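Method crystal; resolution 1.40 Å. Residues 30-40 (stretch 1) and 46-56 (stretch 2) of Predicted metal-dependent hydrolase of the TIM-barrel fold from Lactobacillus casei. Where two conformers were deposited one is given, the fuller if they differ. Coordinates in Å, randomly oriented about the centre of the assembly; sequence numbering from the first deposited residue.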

ATOM      1  N   ARG A  30      32.236  13.408 -12.247  1.00 19.43           N
ATOM      2  CA  ARG A  30      31.558  13.452 -10.956  1.00 19.37           C
ATOM      3  C   ARG A  30      30.031  13.699 -11.088  1.00 19.58           C
ATOM      4  O   ARG A  30      29.221  13.027 -10.435  1.00 19.37           O
ATOM      5  CB  ARG A  30      32.215  14.498 -10.067  1.00 20.27           C
ATOM      6  CG  ARG A  30      31.536  14.733  -8.777  1.00 18.81           C
ATOM      7  CD  ARG A  30      32.505  15.434  -7.768  1.00 20.42           C
ATOM      8  NE  ARG A  30      31.741  15.873  -6.622  1.00 17.74           N
ATOM      9  CZ  ARG A  30      31.598  17.107  -6.207  1.00 18.24           C
ATOM     10  NH1 ARG A  30      32.359  18.067  -6.684  1.00 20.15           N
ATOM     11  NH2 ARG A  30      30.769  17.351  -5.229  1.00 17.82           N
ATOM     12  N   ASP A  31      29.620  14.656 -11.917  1.00 19.50           N
ATOM     13  CA  ASP A  31      28.176  14.924 -12.134  1.00 19.95           C
ATOM     14  C   ASP A  31      27.454  13.645 -12.602  1.00 19.45           C
ATOM     15  O   ASP A  31      26.433  13.245 -12.037  1.00 19.42           O
ATOM     16  CB  ASP A  31      28.017  16.032 -13.172  1.00 20.53           C
ATOM     17  CG  ASP A  31      26.616  16.572 -13.301  1.00 25.36           C
ATOM     18  OD1 ASP A  31      25.698  16.143 -12.636  1.00 26.01           O
ATOM     19  OD2 ASP A  31      26.434  17.564 -14.039  1.00 34.81           O
ATOM     20  N   ASP A  32      27.996  12.979 -13.605  1.00 18.68           N
ATOM     21  CA  ASP A  32      27.370  11.760 -14.114  1.00 19.73           C
ATOM     22  C   ASP A  32      27.379  10.640 -13.063  1.00 18.10           C
ATOM     23  O   ASP A  32      26.402   9.882 -12.953  1.00 18.33           O
ATOM     24  CB  ASP A  32      28.034  11.296 -15.405  1.00 21.73           C
ATOM     25  CG  ASP A  32      27.679  12.158 -16.612  1.00 23.72           C
ATOM     26  OD1 ASP A  32      26.820  13.072 -16.544  1.00 26.56           O
ATOM     27  OD2 ASP A  32      28.290  11.872 -17.654  1.00 30.41           O
ATOM     28  N   ARG A  33      28.453  10.523 -12.298  1.00 18.67           N
ATOM     29  CA  ARG A  33      28.507   9.511 -11.232  1.00 17.14           C
ATOM     30  C   ARG A  33      27.485   9.785 -10.135  1.00 16.68           C
ATOM     31  O   ARG A  33      26.903   8.854  -9.564  1.00 17.54           O
ATOM     32  CB  ARG A  33      29.925   9.336 -10.639  1.00 19.52           C
ATOM     33  CG  ARG A  33      30.946   8.727 -11.615  1.00 20.61           C
ATOM     34  CD  ARG A  33      30.678   7.258 -11.986  1.00 21.97           C
ATOM     35  NE  ARG A  33      30.728   6.303 -10.859  1.00 22.63           N
ATOM     36  CZ  ARG A  33      31.800   5.628 -10.456  1.00 23.62           C
ATOM     37  NH1 ARG A  33      32.971   5.766 -11.055  1.00 24.41           N
ATOM     38  NH2 ARG A  33      31.692   4.770  -9.471  1.00 22.32           N
ATOM     39  N   LEU A  34      27.276  11.039  -9.795  1.00 17.43           N
ATOM     40  CA  LEU A  34      26.238  11.430  -8.860  1.00 16.14           C
ATOM     41  C   LEU A  34      24.853  11.037  -9.410  1.00 17.33           C
ATOM     42  O   LEU A  34      24.011  10.478  -8.698  1.00 18.24           O
ATOM     43  CB  LEU A  34      26.273  12.952  -8.577  1.00 18.51           C
ATOM     44  CG  LEU A  34      27.246  13.412  -7.514  1.00 19.71           C
ATOM     45  CD1 LEU A  34      27.514  14.958  -7.599  1.00 20.62           C
ATOM     46  CD2 LEU A  34      26.775  12.966  -6.083  1.00 19.80           C
ATOM     47  N   ALA A  35      24.610  11.341 -10.675  1.00 17.44           N
ATOM     48  CA  ALA A  35      23.352  10.935 -11.310  1.00 18.00           C
ATOM     49  C   ALA A  35      23.184   9.421 -11.293  1.00 16.29           C
ATOM     50  O   ALA A  35      22.133   8.908 -10.918  1.00 17.08           O
ATOM     51  CB  ALA A  35      23.259  11.507 -12.736  1.00 19.08           C
ATOM     52  N   GLN A  36      24.231   8.694 -11.645  1.00 16.95           N
ATOM     53  CA  GLN A  36      24.136   7.247 -11.765  1.00 18.19           C
ATOM     54  C   GLN A  36      23.846   6.612 -10.391  1.00 16.92           C
ATOM     55  O   GLN A  36      23.038   5.675 -10.321  1.00 19.18           O
ATOM     56  CB  GLN A  36      25.395   6.674 -12.425  1.00 19.38           C
ATOM     57  CG  GLN A  36      25.489   7.058 -13.902  1.00 24.11           C
ATOM     58  CD  GLN A  36      26.894   6.899 -14.523  1.00 29.26           C
ATOM     59  OE1 GLN A  36      27.854   6.675 -13.820  1.00 31.42           O
ATOM     60  NE2 GLN A  36      26.991   7.030 -15.854  1.00 37.57           N
ATOM     61  N   VAL A  37      24.420   7.146  -9.294  1.00 16.22           N
ATOM     62  CA  VAL A  37      24.202   6.557  -7.995  1.00 17.17           C
ATOM     63  C   VAL A  37      22.876   6.995  -7.349  1.00 16.89           C
ATOM     64  O   VAL A  37      22.415   6.368  -6.390  1.00 17.98           O
ATOM     65  CB  VAL A  37      25.419   6.799  -7.056  1.00 16.71           C
ATOM     66  CG1 VAL A  37      25.385   8.195  -6.430  1.00 17.28           C
ATOM     67  CG2 VAL A  37      25.465   5.689  -5.968  1.00 18.23           C
ATOM     68  N   SER A  38      22.230   8.014  -7.921  1.00 16.86           N
ATOM     69  CA  SER A  38      20.988   8.556  -7.388  1.00 17.78           C
ATOM     70  C   SER A  38      19.768   7.694  -7.667  1.00 18.32           C
ATOM     71  O   SER A  38      18.658   8.048  -7.246  1.00 19.51           O
ATOM     72  CB  SER A  38      20.737   9.966  -7.932  1.00 19.17           C
ATOM     73  OG  SER A  38      20.333   9.939  -9.288  1.00 18.04           O
ATOM     74  N   THR A  39      19.970   6.560  -8.343  1.00 16.51           N
ATOM     75  CA  THR A  39      18.889   5.673  -8.749  1.00 16.94           C
ATOM     76  C   THR A  39      19.384   4.244  -8.754  1.00 18.75           C
ATOM     77  O   THR A  39      20.584   4.010  -8.820  1.00 20.23           O
ATOM     78  CB  THR A  39      18.398   6.018 -10.196  1.00 17.04           C
ATOM     79  OG1 THR A  39      17.298   5.180 -10.566  1.00 19.00           O
ATOM     80  CG2 THR A  39      19.527   5.878 -11.237  1.00 17.57           C
ATOM     81  N   GLU A  40      18.463   3.293  -8.691  1.00 18.52           N
ATOM     82  CA  GLU A  40      18.784   1.887  -8.882  1.00 20.15           C
ATOM     83  C   GLU A  40      18.702   1.410 -10.328  1.00 19.75           C
ATOM     84  O   GLU A  40      18.956   0.237 -10.608  1.00 21.53           O
ATOM     85  CB  GLU A  40      17.899   1.027  -7.964  1.00 22.41           C
ATOM     86  CG  GLU A  40      18.184   1.340  -6.495  1.00 25.78           C
ATOM     87  CD  GLU A  40      19.681   1.183  -6.151  1.00 35.53           C
ATOM     88  OE1 GLU A  40      20.210   0.089  -6.392  1.00 41.40           O
ATOM     89  OE2 GLU A  40      20.331   2.134  -5.655  1.00 35.12           O
ATOM     90  N   PRO A  46      18.154   5.615 -19.597  1.00 21.06           N
ATOM     91  CA  PRO A  46      18.612   6.948 -20.005  1.00 20.86           C
ATOM     92  C   PRO A  46      18.950   7.891 -18.873  1.00 18.54           C
ATOM     93  O   PRO A  46      18.145   8.136 -17.972  1.00 18.28           O
ATOM     94  CB  PRO A  46      17.461   7.488 -20.864  1.00 22.62           C
ATOM     95  CG  PRO A  46      16.725   6.253 -21.297  1.00 24.83           C
ATOM     96  CD  PRO A  46      16.803   5.343 -20.120  1.00 23.20           C
ATOM     97  N   LEU A  47      20.171   8.415 -18.909  1.00 20.71           N
ATOM     98  CA  LEU A  47      20.629   9.266 -17.821  1.00 20.45           C
ATOM     99  C   LEU A  47      19.785  10.525 -17.699  1.00 17.79           C
ATOM    100  O   LEU A  47      19.551  11.029 -16.593  1.00 17.68           O
ATOM    101  CB  LEU A  47      22.112   9.592 -17.979  1.00 22.01           C
ATOM    102  CG  LEU A  47      22.798  10.089 -16.690  1.00 22.77           C
ATOM    103  CD1 LEU A  47      22.786   8.999 -15.621  1.00 24.86           C
ATOM    104  CD2 LEU A  47      24.219  10.514 -17.063  1.00 28.15           C
ATOM    105  N   ALA A  48      19.294  11.026 -18.826  1.00 19.55           N
ATOM    106  CA  ALA A  48      18.436  12.205 -18.835  1.00 20.47           C
ATOM    107  C   ALA A  48      17.168  11.965 -18.011  1.00 17.36           C
ATOM    108  O   ALA A  48      16.698  12.857 -17.310  1.00 19.38           O
ATOM    109  CB  ALA A  48      18.072  12.630 -20.285  1.00 22.05           C
ATOM    110  N   ASP A  49      16.627  10.746 -18.066  1.00 16.93           N
ATOM    111  CA  ASP A  49      15.450  10.411 -17.250  1.00 17.24           C
ATOM    112  C   ASP A  49      15.797  10.366 -15.755  1.00 16.39           C
ATOM    113  O   ASP A  49      15.065  10.867 -14.920  1.00 15.62           O
ATOM    114  CB  ASP A  49      14.858   9.076 -17.704  1.00 17.53           C
ATOM    115  CG  ASP A  49      14.331   9.088 -19.147  1.00 20.36           C
ATOM    116  OD1 ASP A  49      14.241  10.128 -19.801  1.00 24.33           O
ATOM    117  OD2 ASP A  49      13.998   8.000 -19.642  1.00 21.20           O
ATOM    118  N   THR A  50      16.937   9.745 -15.409  1.00 15.93           N
ATOM    119  CA  THR A  50      17.402   9.748 -14.045  1.00 16.39           C
ATOM    120  C   THR A  50      17.541  11.175 -13.515  1.00 15.06           C
ATOM    121  O   THR A  50      17.209  11.451 -12.369  1.00 15.89           O
ATOM    122  CB  THR A  50      18.728   8.977 -13.943  1.00 16.13           C
ATOM    123  OG1 THR A  50      18.454   7.598 -14.244  1.00 16.90           O
ATOM    124  CG2 THR A  50      19.392   9.139 -12.533  1.00 16.63           C
ATOM    125  N   LYS A  51      18.040  12.075 -14.352  1.00 16.00           N
ATOM    126  CA  LYS A  51      18.259  13.478 -13.952  0.50 17.05           C
ATOM    127  C   LYS A  51      16.958  14.272 -13.811  1.00 16.84           C
ATOM    128  O   LYS A  51      16.963  15.395 -13.323  1.00 19.36           O
ATOM    129  CB  LYS A  51      19.233  14.170 -14.915  0.50 18.22           C
ATOM    130  CG  LYS A  51      20.655  13.684 -14.769  0.50 17.85           C
ATOM    131  CD  LYS A  51      21.614  14.396 -15.728  0.50 19.34           C
ATOM    132  CE  LYS A  51      23.043  13.964 -15.507  0.50 20.93           C
ATOM    133  NZ  LYS A  51      23.946  14.470 -16.580  0.50 25.29           N
ATOM    134  N   ASN A  52      15.838  13.662 -14.217  1.00 16.29           N
ATOM    135  CA  ASN A  52      14.533  14.237 -14.032  1.00 16.28           C
ATOM    136  C   ASN A  52      13.762  13.653 -12.849  1.00 17.29           C
ATOM    137  O   ASN A  52      12.541  13.842 -12.719  1.00 16.59           O
ATOM    138  CB  ASN A  52      13.724  14.180 -15.356  1.00 17.02           C
ATOM    139  CG  ASN A  52      14.104  15.295 -16.312  1.00 18.53           C
ATOM    140  OD1 ASN A  52      14.571  15.043 -17.420  1.00 25.34           O
ATOM    141  ND2 ASN A  52      13.917  16.515 -15.883  1.00 16.90           N
ATOM    142  N   ARG A  53      14.466  12.982 -11.958  1.00 18.54           N
ATOM    143  CA  ARG A  53      13.981  12.583 -10.645  1.00 17.36           C
ATOM    144  C   ARG A  53      14.469  13.567  -9.628  1.00 17.24           C
ATOM    145  O   ARG A  53      15.532  14.182  -9.814  1.00 19.54           O
ATOM    146  CB  ARG A  53      14.511  11.197 -10.278  1.00 16.37           C
ATOM    147  CG  ARG A  53      14.137  10.119 -11.296  1.00 17.14           C
ATOM    148  CD  ARG A  53      14.779   8.786 -10.997  1.00 16.81           C
ATOM    149  NE  ARG A  53      14.328   8.196  -9.752  1.00 16.55           N
ATOM    150  CZ  ARG A  53      15.030   8.082  -8.628  1.00 16.83           C
ATOM    151  NH1 ARG A  53      16.243   8.583  -8.488  1.00 18.18           N
ATOM    152  NH2 ARG A  53      14.508   7.432  -7.624  1.00 19.55           N
ATOM    153  N   LEU A  54      13.768  13.650  -8.504  1.00 15.70           N
ATOM    154  CA  LEU A  54      14.126  14.592  -7.468  1.00 17.44           C
ATOM    155  C   LEU A  54      15.459  14.268  -6.774  1.00 18.40           C
ATOM    156  O   LEU A  54      16.196  15.207  -6.395  1.00 18.27           O
ATOM    157  CB  LEU A  54      13.006  14.704  -6.433  1.00 18.64           C
ATOM    158  CG  LEU A  54      13.073  15.923  -5.507  1.00 18.78           C
ATOM    159  CD1 LEU A  54      13.059  17.249  -6.332  1.00 20.45           C
ATOM    160  CD2 LEU A  54      11.905  15.946  -4.507  1.00 19.45           C
ATOM    161  N   ALA A  55      15.818  12.996  -6.633  1.00 17.42           N
ATOM    162  CA  ALA A  55      17.024  12.624  -5.889  1.00 18.14           C
ATOM    163  C   ALA A  55      18.275  13.316  -6.442  1.00 17.84           C
ATOM    164  O   ALA A  55      19.103  13.811  -5.701  1.00 17.70           O
ATOM    165  CB  ALA A  55      17.224  11.082  -5.879  1.00 18.33           C
ATOM    166  N   TYR A  56      18.418  13.287  -7.763  1.00 16.85           N
ATOM    167  CA  TYR A  56      19.580  13.915  -8.394  1.00 17.60           C
ATOM    168  C   TYR A  56      19.649  15.388  -8.023  1.00 17.35           C
ATOM    169  O   TYR A  56      20.745  15.916  -7.708  1.00 17.66           O
ATOM    170  CB  TYR A  56      19.543  13.720  -9.901  1.00 17.49           C
ATOM    171  CG  TYR A  56      20.557  14.539 -10.683  1.00 17.03           C
ATOM    172  CD1 TYR A  56      21.909  14.284 -10.601  1.00 18.97           C
ATOM    173  CD2 TYR A  56      20.132  15.566 -11.494  1.00 19.90           C
ATOM    174  CE1 TYR A  56      22.818  15.051 -11.346  1.00 18.50           C
ATOM    175  CE2 TYR A  56      21.002  16.317 -12.218  1.00 19.83           C
ATOM    176  CZ  TYR A  56      22.346  16.051 -12.170  1.00 18.78           C
ATOM    177  OH  TYR A  56      23.230  16.842 -12.922  1.00 21.84           O
TER
HETATM  178  O   HOH W   1      24.304  17.376 -15.913  1.00 42.53           O
HETATM  179  O   HOH W   2      17.719  10.751  -9.727  1.00 19.25           O
HETATM  180  O   HOH W   3      16.304   6.362 -12.698  1.00 17.62           O

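A helix often packs against a neighbouring segment by placing a small residue at the point of closest approach and surrounding it with polar ties, and this hydrolase offers a compact example. Stretch 1 is helical from Arg-30 to Val-37; stretch 2 begins a helix after the N-cap Pro-46, passes through a type I turn from Thr-50 to Arg-53, and enters another helix. The backbones come nearest at Ala-35 and Tyr-56, with CA atoms 5.6 Å apart. The short methyl of Ala-35 leaves room for larger partners: its CB lies 3.9 Å from Leu-47 CD1 and 3.8 Å from Tyr-56 CD1. Thr-39 CG2 and Thr-50 CG2 meet at 3.5 Å.

Charge and polarity secure the acidic turn of the helix. Tyr-56 OH donates to Asp-31 OD1 at 2.6 Å, and Lys-51 NZ forms a salt bridge with Asp-32 OD1 at 3.2 Å. Water 1 joins the same lysine to Asp-31 OD2.

Just beyond the helix, a backbone carbonyl serves as the acceptor. Arg-53 NH1 donates to Ser-38 O at 2.8 Å, near the guanidinium plane, while Thr-39 CB covers one face. Ser-38 OG donates to Ala-35 O (2.6 Å) within its own stretch and accepts from water 2, which also binds Thr-50 O and Arg-53 NH1. Water 3 bridges the hydroxyls of Thr-39 and Thr-50.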